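Local coordinates for protein RIF2 (Saccharomyces cerevisiae, PDB 4BJ1), which regulates telomere length and takes part in transcriptional silencing in yeast, interacting with RAP1 and RIF1, at residues V147-E152 against F186-Y191; E170-L175 against K206-T211; E228-M233 against P274-Y279; S261-F266 against D299-R304. One frame throughout, in Å; residues are numbered along the deposited sequence.

Contacts 1 and 2 lie in the ASCE part of the chain, contacts 3 and 4 in the AAA+ lid part. Contact 1 pairs two neighbouring inner strands of the parallel sheet. Contact 2 joins the helix that links those strands to the end of helix 199-208. Their centres are 13 Å apart and they touch: Phe149 meets Phe171, and Val188 meets Leu175. Contacts 3 and 4 have centres 15 Å apart and meet through Tyr279 and Phe266. The two pairs sit on opposite sides of the chain's centre. Contact 1 comes within about 12 Å of contact 3, nearest atoms, without touching. Contacts 2 and 4 are furthest apart, at 54 Å between centres.

Contact 1. Residues V147-E152 against F186-Y191; sequences VYFKFE and FKVLIY
Tyr148 lies across Leu189 on one face of a parallel strand pair, the two side chains at about a right angle. From its CB, which stays beside the Lys187 carbonyl, the ring leans toward the neighbouring strand. CD1 meets Lys187 O at 3.6 Å, with the oxygen at the ring edge. CE1 reaches Leu189, at 3.6 Å from CD2 and 3.7 Å from CB. At the tip, OH lies 3.9 Å from Tyr191 OH. An alanine here would probably open a gap beside Leu189, since all the ring contacts just described would go. Lys150 CG meets the edge of the Tyr191 ring on this same face, which helix 58-74 covers. The Lys150 amine turns away to Tyr61, and that of Lys187 to Asn41 O and Lys46 O.

The other face carries aromatic and branched side chains. Phe149 CE2 lies 3.8 Å from Phe186 CB, which is at the ring edge. Ile190 CG2 comes in the plane of the Phe151 ring, at its edge, 3.7 Å from CD2. Phe149 and Val188 also pack against Leu175 of helix 165-180.

The backbones run in matching register. Lys187 N, Leu189 N and Tyr191 N donate to Val147 O, Phe149 O and Phe151 O. Phe149 N and Phe151 N donate back to Lys187 O and Leu189 O. Strand, helix 165-180 and strand form a beta-alpha-beta crossover in the 5-1-4-3-2 sheet of AAA+ folds. Here buried main-chain polar groups pair with each other. The Phe149 face is apolar; the other mixes apolar carbon with lysine amines that find partners outside the pair.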
# COMPACT_ATOMS: atom_id res chain seq x y z
N VAL A 147 7.47 0.33 -25.85
CA VAL A 147 7.58 1.75 -25.60
C VAL A 147 6.20 2.18 -25.17
O VAL A 147 5.24 1.96 -25.92
CB VAL A 147 7.99 2.51 -26.85
CG1 VAL A 147 8.70 3.79 -26.47
CG2 VAL A 147 8.86 1.67 -27.74
N TYR A 148 6.07 2.77 -23.98
CA TYR A 148 4.80 3.26 -23.49
C TYR A 148 4.89 4.75 -23.50
O TYR A 148 5.66 5.32 -22.73
CB TYR A 148 4.42 2.67 -22.10
CG TYR A 148 3.61 3.58 -21.20
CD1 TYR A 148 2.39 4.11 -21.61
CD2 TYR A 148 4.06 3.89 -19.92
CE1 TYR A 148 1.65 4.97 -20.78
CE2 TYR A 148 3.32 4.72 -19.07
CZ TYR A 148 2.12 5.26 -19.51
OH TYR A 148 1.39 6.06 -18.65
N PHE A 149 4.15 5.36 -24.44
CA PHE A 149 4.05 6.81 -24.62
C PHE A 149 2.84 7.26 -23.84
O PHE A 149 1.76 6.70 -24.00
CB PHE A 149 3.87 7.16 -26.10
CG PHE A 149 4.99 6.74 -27.02
CD1 PHE A 149 6.07 7.59 -27.27
CD2 PHE A 149 4.93 5.52 -27.70
CE1 PHE A 149 7.08 7.21 -28.16
CE2 PHE A 149 5.96 5.13 -28.56
CZ PHE A 149 7.02 5.99 -28.80
N LYS A 150 3.03 8.24 -22.97
CA LYS A 150 1.96 8.73 -22.11
C LYS A 150 1.66 10.18 -22.41
O LYS A 150 2.58 11.00 -22.44
CB LYS A 150 2.36 8.53 -20.63
CG LYS A 150 1.51 9.25 -19.59
CD LYS A 150 2.38 9.71 -18.43
CE LYS A 150 1.58 10.31 -17.31
NZ LYS A 150 0.93 9.28 -16.46
N PHE A 151 0.38 10.50 -22.65
CA PHE A 151 -0.06 11.86 -22.92
C PHE A 151 -1.27 12.18 -22.07
O PHE A 151 -2.22 11.40 -22.04
CB PHE A 151 -0.34 12.08 -24.42
CG PHE A 151 -0.71 13.51 -24.75
CD1 PHE A 151 0.26 14.52 -24.71
CD2 PHE A 151 -2.01 13.86 -25.05
CE1 PHE A 151 -0.09 15.84 -24.98
CE2 PHE A 151 -2.36 15.19 -25.32
CZ PHE A 151 -1.39 16.17 -25.27
N GLU A 152 -1.23 13.30 -21.35
CA GLU A 152 -2.28 13.69 -20.42
C GLU A 152 -2.83 15.10 -20.76
O GLU A 152 -2.11 16.10 -20.69
CB GLU A 152 -1.76 13.56 -18.98
CG GLU A 152 -2.58 14.24 -17.89
CD GLU A 152 -2.15 15.67 -17.58
OE1 GLU A 152 -0.98 15.86 -17.18
OE2 GLU A 152 -2.97 16.60 -17.79
N PHE A 186 4.31 -0.49 -29.40
CA PHE A 186 4.03 0.77 -28.73
C PHE A 186 2.66 0.76 -28.13
O PHE A 186 1.73 0.19 -28.69
CB PHE A 186 4.22 1.98 -29.65
CG PHE A 186 3.32 2.08 -30.87
CD1 PHE A 186 2.02 2.58 -30.75
CD2 PHE A 186 3.80 1.79 -32.14
CE1 PHE A 186 1.20 2.71 -31.88
CE2 PHE A 186 2.99 1.93 -33.27
CZ PHE A 186 1.70 2.39 -33.14
N LYS A 187 2.54 1.42 -26.98
CA LYS A 187 1.29 1.57 -26.24
C LYS A 187 1.14 3.05 -25.99
O LYS A 187 1.84 3.60 -25.14
CB LYS A 187 1.28 0.76 -24.92
CG LYS A 187 1.83 -0.68 -25.00
CD LYS A 187 0.97 -1.68 -25.80
CE LYS A 187 1.61 -3.05 -25.76
NZ LYS A 187 0.66 -4.15 -26.07
N VAL A 188 0.32 3.72 -26.80
CA VAL A 188 0.05 5.15 -26.66
C VAL A 188 -1.16 5.26 -25.74
O VAL A 188 -2.20 4.67 -26.02
CB VAL A 188 -0.17 5.86 -28.02
CG1 VAL A 188 -0.35 7.36 -27.84
CG2 VAL A 188 0.99 5.60 -28.95
N LEU A 189 -0.99 5.95 -24.60
CA LEU A 189 -2.06 6.09 -23.61
C LEU A 189 -2.36 7.56 -23.43
O LEU A 189 -1.51 8.33 -22.97
CB LEU A 189 -1.71 5.40 -22.26
CG LEU A 189 -1.99 3.86 -22.12
CD1 LEU A 189 -1.18 3.03 -23.11
CD2 LEU A 189 -1.60 3.36 -20.76
N ILE A 190 -3.55 7.97 -23.89
CA ILE A 190 -4.01 9.35 -23.81
C ILE A 190 -5.12 9.41 -22.77
O ILE A 190 -6.03 8.59 -22.80
CB ILE A 190 -4.42 9.96 -25.18
CG1 ILE A 190 -3.35 9.75 -26.27
CG2 ILE A 190 -4.76 11.43 -25.06
CD1 ILE A 190 -3.80 8.87 -27.29
N TYR A 191 -5.02 10.39 -21.84
CA TYR A 191 -5.97 10.68 -20.76
C TYR A 191 -6.60 12.02 -21.08
O TYR A 191 -5.88 13.03 -21.15
CB TYR A 191 -5.25 10.76 -19.40
CG TYR A 191 -4.49 9.52 -18.97
CD1 TYR A 191 -3.16 9.34 -19.33
CD2 TYR A 191 -5.08 8.58 -18.13
CE1 TYR A 191 -2.45 8.21 -18.92
CE2 TYR A 191 -4.37 7.46 -17.69
CZ TYR A 191 -3.06 7.27 -18.10
OH TYR A 191 -2.35 6.15 -17.68

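Contact 2. Residues E170-L175 against K206-T211; sequences EFINVL and KKKLNT
Leu209 reaches over to Ile172 and Leu175, which sit one turn apart on helix 165-180. It crosses Leu175 at about a right angle and Ile172 at a slant. Its CG has Ile172 CG2 at 3.7 Å. Its CD1 meets Leu175 CD1 at 3.8 Å, while CD2 leans toward the backbone oxygen of Ile172, at 3.6 Å. The methyl CG2 of Ile172 stands anti to its own backbone N, and this branch touches both Leu209 CG and Lys208 CB.

Lys208 crosses Ile172 at about a right angle. Its chain is extended at chi2, and the bend at chi3 (71°) brings CE to 3.9 Å from Ile172 CG2. The amine ends 4.0 Å from Asn173 OD1, too far for a firm bond.

The contact joins two helices of the ASCE domain, 165-180 and 199-208. Lys208 is the last residue of the second, and Leu209 begins the turn toward strand 213-217 of the sheet. Beyond it, Glu179 of helix 165-180 takes hydrogen bonds from Asn210 N and Thr211 OG1, which fasten the loop to that helix. Between the segments the contact is apolar, with leucine and isoleucine buried and lysine and asparagine exposed at the margin.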
# COMPACT_ATOMS: atom_id res chain seq x y z
N GLU A 170 5.65 14.60 -36.18
CA GLU A 170 6.94 14.01 -35.80
C GLU A 170 6.70 12.74 -34.93
O GLU A 170 7.40 11.74 -35.10
CB GLU A 170 7.74 15.07 -35.03
CG GLU A 170 9.24 14.83 -34.95
CD GLU A 170 10.07 15.98 -34.39
OE1 GLU A 170 9.58 17.14 -34.37
OE2 GLU A 170 11.21 15.72 -33.94
N PHE A 171 5.68 12.79 -34.02
CA PHE A 171 5.26 11.70 -33.15
C PHE A 171 4.64 10.56 -33.93
O PHE A 171 5.05 9.42 -33.73
CB PHE A 171 4.31 12.21 -32.02
CG PHE A 171 3.76 11.18 -31.05
CD1 PHE A 171 4.56 10.15 -30.56
CD2 PHE A 171 2.46 11.29 -30.57
CE1 PHE A 171 4.05 9.22 -29.66
CE2 PHE A 171 1.96 10.35 -29.66
CZ PHE A 171 2.76 9.33 -29.20
N ILE A 172 3.66 10.87 -34.82
CA ILE A 172 2.98 9.87 -35.66
C ILE A 172 3.98 9.23 -36.67
O ILE A 172 3.78 8.10 -37.12
CB ILE A 172 1.70 10.44 -36.33
CG1 ILE A 172 0.73 11.02 -35.29
CG2 ILE A 172 1.00 9.38 -37.19
CD1 ILE A 172 -0.31 11.99 -35.89
N ASN A 173 5.10 9.95 -36.95
CA ASN A 173 6.19 9.46 -37.78
C ASN A 173 7.01 8.38 -37.04
O ASN A 173 7.31 7.31 -37.60
CB ASN A 173 7.07 10.63 -38.25
CG ASN A 173 6.43 11.53 -39.30
OD1 ASN A 173 5.31 11.31 -39.79
ND2 ASN A 173 7.12 12.61 -39.61
N VAL A 174 7.32 8.63 -35.75
CA VAL A 174 8.02 7.67 -34.89
C VAL A 174 7.10 6.45 -34.74
O VAL A 174 7.54 5.31 -34.94
CB VAL A 174 8.44 8.27 -33.52
CG1 VAL A 174 9.02 7.20 -32.60
CG2 VAL A 174 9.45 9.38 -33.71
N LEU A 175 5.80 6.70 -34.48
CA LEU A 175 4.86 5.60 -34.33
C LEU A 175 4.77 4.71 -35.57
O LEU A 175 4.80 3.49 -35.42
CB LEU A 175 3.48 6.06 -33.85
CG LEU A 175 3.37 6.68 -32.47
CD1 LEU A 175 1.97 7.10 -32.21
CD2 LEU A 175 3.81 5.73 -31.39
N LYS A 206 -5.76 8.24 -36.28
CA LYS A 206 -6.55 7.31 -37.09
C LYS A 206 -6.17 7.36 -38.58
O LYS A 206 -5.94 6.31 -39.19
CB LYS A 206 -8.06 7.56 -36.90
N LYS A 207 -6.04 8.59 -39.15
CA LYS A 207 -5.73 8.84 -40.56
C LYS A 207 -4.33 8.43 -41.01
O LYS A 207 -4.19 7.90 -42.12
CB LYS A 207 -5.97 10.32 -40.92
N LYS A 208 -3.31 8.69 -40.18
CA LYS A 208 -1.91 8.42 -40.53
C LYS A 208 -1.34 7.03 -40.10
O LYS A 208 -0.29 6.63 -40.60
CB LYS A 208 -1.01 9.55 -39.98
CG LYS A 208 -1.03 10.86 -40.78
CD LYS A 208 -0.10 11.95 -40.18
CE LYS A 208 1.40 11.70 -40.33
NZ LYS A 208 1.86 11.81 -41.74
N LEU A 209 -2.01 6.31 -39.17
CA LEU A 209 -1.52 5.01 -38.68
C LEU A 209 -2.39 3.81 -39.05
O LEU A 209 -3.58 3.96 -39.38
CB LEU A 209 -1.28 5.02 -37.16
CG LEU A 209 -0.19 5.92 -36.60
CD1 LEU A 209 -0.13 5.81 -35.10
CD2 LEU A 209 1.18 5.59 -37.17
N ASN A 210 -1.78 2.60 -38.96
CA ASN A 210 -2.42 1.33 -39.27
C ASN A 210 -2.93 0.63 -38.01
O ASN A 210 -3.73 -0.30 -38.10
CB ASN A 210 -1.51 0.44 -40.11
CG ASN A 210 -1.43 0.89 -41.56
OD1 ASN A 210 -0.34 1.16 -42.10
ND2 ASN A 210 -2.57 1.02 -42.23
N THR A 211 -2.52 1.13 -36.84
CA THR A 211 -2.96 0.61 -35.55
C THR A 211 -4.29 1.27 -35.22
O THR A 211 -4.38 2.50 -35.20
CB THR A 211 -1.86 0.81 -34.51
OG1 THR A 211 -0.90 -0.23 -34.67
CG2 THR A 211 -2.39 0.83 -33.08

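Contact 3. Residues E228-M233 against P274-Y279; sequences EYLKKM and PHPFTY
Two helices of the AAA+ lid meet here, 223-233 and 276-290, with the Phe277 ring of the second set against Leu230, Met233 and Tyr229 of the first. Leu230 CD2 sits over the centre of the ring, 3.7 Å from its centroid and only 9° off the ring normal. This is a CH-pi contact on the face. The other methyl of Leu230, CD1, lies 3.9 Å from Pro276 CB, so the leucine spans two neighbouring residues at the start of helix 276-290.

The ring edge has two further partners. Tyr229 CB lies in the ring plane, 3.8 Å from Phe277 CZ, while the tyrosine ring turns to Tyr30 and Leu221. Met233 brings SD to the edge near Phe277 CD2, at 3.8 Å, in a Met-aromatic contact. The bend at chi3 (116°) sets its end methyl CE, 3.7 Å from Phe277 O. His59 of helix 58-74 also stacks with the Phe277 ring, and Tyr25 of helix 10-26 packs against it. An alanine at Phe277 would probably leave a gap beside Leu230 and Met233, with the leucine methyl deprived of its aromatic face and the sulfur of its ring edge.

On the outer side of helix 223-233, Lys232 NZ forms a salt bridge with Glu228 OE2 one turn earlier. At the other helix, His275 holds the N-cap position and Pro276 opens the first turn. Leu230 also touches Phe267 and Leu270 of helix 262-272. Beyond the ring's outside partners, the arrangement is apolar interhelix packing of the helical lid, as in the lid domains of AAA+ proteins.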
# COMPACT_ATOMS: atom_id res chain seq x y z
N GLU A 228 -21.30 5.08 -1.28
CA GLU A 228 -20.97 3.68 -1.00
C GLU A 228 -19.46 3.43 -1.09
O GLU A 228 -18.89 2.77 -0.21
CB GLU A 228 -21.74 2.78 -1.96
CG GLU A 228 -21.65 1.29 -1.66
CD GLU A 228 -21.88 0.39 -2.87
OE1 GLU A 228 -22.86 0.62 -3.62
OE2 GLU A 228 -21.06 -0.54 -3.08
N TYR A 229 -18.81 3.98 -2.14
CA TYR A 229 -17.38 3.82 -2.37
C TYR A 229 -16.51 4.69 -1.49
O TYR A 229 -15.38 4.31 -1.18
CB TYR A 229 -17.03 4.00 -3.84
CG TYR A 229 -17.47 2.83 -4.69
CD1 TYR A 229 -17.06 1.53 -4.40
CD2 TYR A 229 -18.29 3.02 -5.80
CE1 TYR A 229 -17.47 0.45 -5.17
CE2 TYR A 229 -18.71 1.94 -6.58
CZ TYR A 229 -18.29 0.66 -6.27
OH TYR A 229 -18.68 -0.40 -7.06
N LEU A 230 -17.02 5.85 -1.06
CA LEU A 230 -16.27 6.73 -0.16
C LEU A 230 -16.20 6.08 1.23
O LEU A 230 -15.17 6.19 1.89
CB LEU A 230 -16.95 8.10 -0.05
CG LEU A 230 -16.81 9.05 -1.22
CD1 LEU A 230 -17.92 10.06 -1.21
CD2 LEU A 230 -15.45 9.75 -1.21
N LYS A 231 -17.29 5.41 1.65
CA LYS A 231 -17.37 4.69 2.92
C LYS A 231 -16.40 3.51 2.87
O LYS A 231 -15.64 3.33 3.81
CB LYS A 231 -18.80 4.20 3.17
CG LYS A 231 -19.80 5.33 3.46
CD LYS A 231 -21.25 4.85 3.34
CE LYS A 231 -22.26 5.97 3.23
NZ LYS A 231 -23.49 5.52 2.51
N LYS A 232 -16.36 2.77 1.72
CA LYS A 232 -15.43 1.64 1.53
C LYS A 232 -13.98 2.07 1.72
O LYS A 232 -13.19 1.34 2.34
CB LYS A 232 -15.62 0.97 0.17
CG LYS A 232 -16.86 0.10 0.12
CD LYS A 232 -16.96 -0.73 -1.15
CE LYS A 232 -18.31 -1.39 -1.24
NZ LYS A 232 -18.54 -2.04 -2.55
N MET A 233 -13.66 3.29 1.24
CA MET A 233 -12.34 3.90 1.29
C MET A 233 -11.79 3.99 2.72
O MET A 233 -10.59 3.79 2.91
CB MET A 233 -12.34 5.27 0.60
CG MET A 233 -10.96 5.75 0.20
SD MET A 233 -10.97 7.43 -0.47
CE MET A 233 -10.04 8.19 0.69
N PRO A 274 -17.01 18.75 -5.56
CA PRO A 274 -16.61 18.21 -6.87
C PRO A 274 -15.58 17.08 -6.87
O PRO A 274 -15.62 16.27 -7.77
CB PRO A 274 -16.06 19.44 -7.60
CG PRO A 274 -15.61 20.32 -6.54
CD PRO A 274 -16.61 20.17 -5.45
N HIS A 275 -14.68 17.04 -5.88
CA HIS A 275 -13.67 15.98 -5.84
C HIS A 275 -13.74 15.29 -4.46
O HIS A 275 -12.86 15.54 -3.63
CB HIS A 275 -12.29 16.57 -6.16
CG HIS A 275 -12.18 17.18 -7.53
ND1 HIS A 275 -11.84 16.41 -8.64
CD2 HIS A 275 -12.34 18.46 -7.92
CE1 HIS A 275 -11.83 17.25 -9.66
NE2 HIS A 275 -12.11 18.49 -9.28
N PRO A 276 -14.80 14.49 -4.18
CA PRO A 276 -14.95 13.93 -2.82
C PRO A 276 -13.88 12.97 -2.33
O PRO A 276 -13.60 12.98 -1.14
CB PRO A 276 -16.32 13.23 -2.86
CG PRO A 276 -16.57 12.97 -4.30
CD PRO A 276 -15.95 14.13 -5.03
N PHE A 277 -13.31 12.13 -3.23
CA PHE A 277 -12.31 11.12 -2.83
C PHE A 277 -11.04 11.76 -2.29
O PHE A 277 -10.55 11.36 -1.24
CB PHE A 277 -12.04 10.13 -3.98
CG PHE A 277 -13.18 9.15 -4.18
CD1 PHE A 277 -14.26 9.48 -4.98
CD2 PHE A 277 -13.18 7.93 -3.54
CE1 PHE A 277 -15.33 8.59 -5.15
CE2 PHE A 277 -14.25 7.04 -3.71
CZ PHE A 277 -15.31 7.37 -4.52
N THR A 278 -10.57 12.81 -2.96
CA THR A 278 -9.39 13.59 -2.62
C THR A 278 -9.64 14.38 -1.34
O THR A 278 -8.79 14.33 -0.45
CB THR A 278 -9.03 14.48 -3.81
OG1 THR A 278 -8.74 13.64 -4.92
CG2 THR A 278 -7.87 15.39 -3.51
N TYR A 279 -10.81 15.08 -1.22
CA TYR A 279 -11.16 15.83 -0.01
C TYR A 279 -11.19 14.86 1.20
O TYR A 279 -10.56 15.15 2.22
CB TYR A 279 -12.46 16.65 -0.17
CG TYR A 279 -12.64 17.74 0.86
CD1 TYR A 279 -13.14 17.46 2.12
CD2 TYR A 279 -12.31 19.06 0.57
CE1 TYR A 279 -13.25 18.45 3.10
CE2 TYR A 279 -12.46 20.08 1.53
CZ TYR A 279 -12.92 19.76 2.80
OH TYR A 279 -13.03 20.69 3.81

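Contact 4. Residues S261-F266 against D299-R304; sequences SNLAIF and DKIRNR
Asn262 puts its side chain against the main chain of 301-304, where helix 294-304 widens to a pi-type turn at 300-304, and Leu263 beside it meets Ile301. The asparagine CG is anti to the carbonyl carbon (chi1 -78°), which sets CG toward the main chain of Arg302. CB lies 3.6 Å from Arg302 O. OD1 lies 3.3 Å from Arg302 O, two acceptors close together without a bond. ND2 lies 3.0 Å from Asn303 O. Its weak hydrogen bond goes to Leu305 O. The amide sits among backbone carbonyls of 302-305.

Leu263 takes another form, with CG anti to the backbone N (chi1 -160°). It lies side by side with Ile301, both pointing the same way, and its CD2 touches Ile301 CG2 at 3.7 Å. That methyl of Ile301 is likewise anti to its own backbone N.

Each segment has a side-chain bond of its own. Ser261 is the N-cap of helix 262-272, and its OG accepts from Ala264 N at 3.2 Å. Asn303 ND2 reaches back one turn to Asp299 OD1 at 3.0 Å, meeting it from above the carboxylate plane.

The short helical segments have axes 8.6 Å apart at 68°. Ile301 also packs on Tyr284 and Ile287 of helix 276-290 and on Tyr248 of helix 243-257. Leu263 rests on Val252 of that same helix, so the pair lies where four lid helices converge.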
# COMPACT_ATOMS: atom_id res chain seq x y z
N SER A 261 -24.06 13.02 13.16
CA SER A 261 -22.66 12.90 13.57
C SER A 261 -21.72 13.68 12.66
O SER A 261 -22.07 13.97 11.51
CB SER A 261 -22.24 11.43 13.64
OG SER A 261 -22.15 10.89 12.35
N ASN A 262 -20.50 13.99 13.18
CA ASN A 262 -19.46 14.70 12.45
C ASN A 262 -19.18 13.98 11.14
O ASN A 262 -19.21 14.62 10.08
CB ASN A 262 -18.19 14.78 13.28
CG ASN A 262 -18.22 15.82 14.36
OD1 ASN A 262 -19.16 15.92 15.14
ND2 ASN A 262 -17.16 16.58 14.46
N LEU A 263 -18.97 12.64 11.20
CA LEU A 263 -18.70 11.80 10.04
C LEU A 263 -19.83 11.80 9.01
O LEU A 263 -19.56 12.01 7.82
CB LEU A 263 -18.32 10.38 10.47
CG LEU A 263 -17.56 9.48 9.49
CD1 LEU A 263 -16.36 10.19 8.86
CD2 LEU A 263 -17.12 8.20 10.17
N ALA A 264 -21.10 11.64 9.47
CA ALA A 264 -22.29 11.65 8.60
C ALA A 264 -22.48 13.01 7.93
O ALA A 264 -22.72 13.06 6.72
CB ALA A 264 -23.52 11.28 9.38
N ILE A 265 -22.34 14.10 8.71
CA ILE A 265 -22.46 15.50 8.25
C ILE A 265 -21.34 15.78 7.23
O ILE A 265 -21.59 16.43 6.21
CB ILE A 265 -22.42 16.46 9.48
CG1 ILE A 265 -23.77 16.49 10.21
CG2 ILE A 265 -21.96 17.87 9.12
CD1 ILE A 265 -23.67 16.82 11.63
N PHE A 266 -20.12 15.26 7.50
CA PHE A 266 -18.97 15.43 6.62
C PHE A 266 -19.29 14.82 5.28
O PHE A 266 -19.06 15.46 4.25
CB PHE A 266 -17.71 14.80 7.23
CG PHE A 266 -16.43 15.13 6.49
CD1 PHE A 266 -15.98 14.33 5.45
CD2 PHE A 266 -15.66 16.24 6.86
CE1 PHE A 266 -14.82 14.65 4.75
CE2 PHE A 266 -14.48 16.54 6.17
CZ PHE A 266 -14.06 15.74 5.12
N ASP A 299 -11.52 9.77 18.83
CA ASP A 299 -11.97 11.08 19.29
C ASP A 299 -12.09 12.05 18.12
O ASP A 299 -13.03 12.83 18.09
CB ASP A 299 -10.99 11.63 20.33
CG ASP A 299 -11.25 13.06 20.72
OD1 ASP A 299 -12.09 13.29 21.62
OD2 ASP A 299 -10.65 13.97 20.08
N LYS A 300 -11.15 12.02 17.17
CA LYS A 300 -11.16 12.89 16.01
C LYS A 300 -12.29 12.54 15.06
O LYS A 300 -13.02 13.44 14.65
CB LYS A 300 -9.80 12.88 15.32
CG LYS A 300 -8.75 13.51 16.21
CD LYS A 300 -7.42 13.64 15.53
CE LYS A 300 -6.37 14.12 16.49
NZ LYS A 300 -5.08 14.35 15.79
N ILE A 301 -12.51 11.23 14.80
CA ILE A 301 -13.61 10.75 13.94
C ILE A 301 -15.01 11.13 14.52
O ILE A 301 -15.92 11.58 13.80
CB ILE A 301 -13.44 9.22 13.69
CG1 ILE A 301 -12.05 8.91 13.05
CG2 ILE A 301 -14.57 8.66 12.83
CD1 ILE A 301 -11.65 7.45 12.98
N ARG A 302 -15.13 11.00 15.84
CA ARG A 302 -16.35 11.28 16.58
C ARG A 302 -16.61 12.80 16.74
O ARG A 302 -17.73 13.27 16.47
CB ARG A 302 -16.26 10.58 17.95
CG ARG A 302 -17.57 10.01 18.53
CD ARG A 302 -17.35 8.87 19.55
NE ARG A 302 -16.03 8.95 20.19
CZ ARG A 302 -15.32 7.90 20.60
NH1 ARG A 302 -15.80 6.67 20.48
NH2 ARG A 302 -14.12 8.08 21.14
N ASN A 303 -15.56 13.55 17.12
CA ASN A 303 -15.67 14.95 17.54
C ASN A 303 -14.90 16.01 16.75
O ASN A 303 -15.32 17.17 16.77
CB ASN A 303 -15.24 15.05 19.02
CG ASN A 303 -15.79 13.96 19.92
OD1 ASN A 303 -17.00 13.70 19.98
ND2 ASN A 303 -14.90 13.28 20.64
N ARG A 304 -13.78 15.69 16.10
CA ARG A 304 -13.00 16.73 15.44
C ARG A 304 -13.15 16.83 13.92
O ARG A 304 -12.80 17.88 13.38
CB ARG A 304 -11.51 16.62 15.80
CG ARG A 304 -11.18 16.96 17.26
CD ARG A 304 -9.88 17.74 17.38
NE ARG A 304 -10.00 19.13 16.91
CZ ARG A 304 -9.47 19.61 15.79
NH1 ARG A 304 -8.75 18.82 14.99
NH2 ARG A 304 -9.64 20.88 15.45